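PDB 1WCU: Non-catalytic protein 1 from Piromyces equi, which is a family 29 carbohydrate-binding module without catalytic activity of its own, probably binding plant cell-wall polysaccharides. Local coordinates for residues V119-G122 / P123-I127. Residues are numbered along the deposited sequence; the frame is centred on the assembly and turned at random.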
loop_
_atom_site.group_PDB
_atom_site.type_symbol
_atom_site.label_atom_id
_atom_site.label_comp_id
_atom_site.label_asym_id
_atom_site.label_seq_id
_atom_site.Cartn_x
_atom_site.Cartn_y
_atom_site.Cartn_z
ATOM N N VAL A 119 0.338 -4.788 0.542
ATOM C CA VAL A 119 1.234 -4.775 1.715
ATOM C C VAL A 119 1.134 -6.177 2.290
ATOM O O VAL A 119 0.028 -6.669 2.489
ATOM C CB VAL A 119 0.850 -3.722 2.770
ATOM C CG1 VAL A 119 1.849 -3.701 3.926
ATOM C CG2 VAL A 119 0.800 -2.337 2.127
ATOM N N GLN A 120 2.272 -6.817 2.549
ATOM C CA GLN A 120 2.304 -8.239 2.870
ATOM C C GLN A 120 3.299 -8.540 3.996
ATOM O O GLN A 120 4.395 -7.968 4.031
ATOM C CB GLN A 120 2.648 -9.026 1.585
ATOM C CG GLN A 120 2.331 -10.474 1.610
ATOM C CD GLN A 120 2.162 -11.099 0.213
ATOM O OE1 GLN A 120 2.513 -10.527 -0.846
ATOM N NE2 GLN A 120 1.620 -12.286 0.210
ATOM N N ASP A 121 2.903 -9.419 4.911
ATOM C CA ASP A 121 3.726 -9.827 6.067
ATOM C C ASP A 121 4.699 -10.943 5.720
ATOM O O ASP A 121 4.318 -12.100 5.692
ATOM C CB ASP A 121 2.808 -10.288 7.213
ATOM C CG ASP A 121 3.557 -10.594 8.484
ATOM O OD1 ASP A 121 4.764 -10.254 8.597
ATOM O OD2 ASP A 121 2.898 -11.078 9.425
ATOM N N GLY A 122 5.966 -10.594 5.520
ATOM C CA GLY A 122 6.951 -11.557 5.028
ATOM C C GLY A 122 7.197 -12.732 5.953
ATOM O O GLY A 122 7.187 -13.882 5.501
ATOM N N PRO A 123 7.455 -12.456 7.236
ATOM C CA PRO A 123 7.625 -13.542 8.194
ATOM C C PRO A 123 6.409 -14.380 8.569
ATOM O O PRO A 123 6.572 -15.296 9.382
ATOM C CB PRO A 123 8.129 -12.833 9.457
ATOM C CG PRO A 123 8.653 -11.546 8.987
ATOM C CD PRO A 123 7.781 -11.154 7.835
ATOM N N ALA A 124 5.220 -14.107 8.029
ATOM C CA ALA A 124 4.007 -14.841 8.405
ATOM C C ALA A 124 3.864 -14.892 9.926
ATOM O O ALA A 124 3.767 -15.951 10.534
ATOM C CB ALA A 124 4.028 -16.239 7.803
ATOM N N SER A 125 3.807 -13.704 10.519
ATOM C CA SER A 125 3.970 -13.499 11.959
ATOM C C SER A 125 2.686 -13.357 12.765
ATOM O O SER A 125 2.730 -13.410 13.996
ATOM C CB SER A 125 4.790 -12.228 12.195
ATOM O OG SER A 125 4.048 -11.075 11.841
ATOM N N ASN A 126 1.572 -13.077 12.093
ATOM C CA ASN A 126 0.302 -12.800 12.772
ATOM C C ASN A 126 0.387 -11.570 13.681
ATOM O O ASN A 126 -0.453 -11.414 14.577
ATOM C CB ASN A 126 -0.178 -14.043 13.565
ATOM C CG ASN A 126 -1.629 -13.966 14.021
ATOM O OD1 ASN A 126 -2.562 -13.667 13.249
ATOM N ND2 ASN A 126 -1.836 -14.262 15.295
ATOM N N ILE A 127 1.345 -10.677 13.397
ATOM C CA ILE A 127 1.560 -9.435 14.170
ATOM C C ILE A 127 0.939 -8.262 13.407
ATOM O O ILE A 127 1.138 -8.152 12.205
ATOM C CB ILE A 127 3.069 -9.157 14.340
ATOM C CG1 ILE A 127 3.683 -10.200 15.300
ATOM C CG2 ILE A 127 3.345 -7.735 14.858
ATOM C CD1 ILE A 127 5.168 -10.121 15.407
HETATM O O HOH W 1 0.468 -9.841 10.084
#
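The carboxylate of D121 reaches forward from strand 116-121 into the loop that follows and grips S125 twice through one oxygen. The S125 hydroxyl donates to D121 OD2, OG lying 2.7 Å from it on the syn lone pair, while the S125 amide N donates to the same OD2 at 3.0 Å from above the carboxylate plane. D121 can do this because its CG stands anti to the backbone N (chi1 -174°), which carries the acid out over the loop. Its other oxygen, OD1, is hydrogen-bonded to T72 OG1 and lies 3.2 Å from P123 CD. Between these residues the chain reverses in a type I beta turn, D121 to A124, closed by A124 N to D121 O at 3.2 Å; G122 and P123 form its corners, and proline's fixed phi (-69°) is compatible with the turn and stiffens it. S125 then starts an ST turn: chi1 of 70° sets OG between backbone N and carbonyl carbon, where S125 OG accepts from I127 N at 3.1 Å. Aspartate suits its place because a short acid offers two oxygens, and an alanine here would probably leave the S125 amide and hydroxyl without their shared acceptor. One water donates to both D121 OD2 and I127 O.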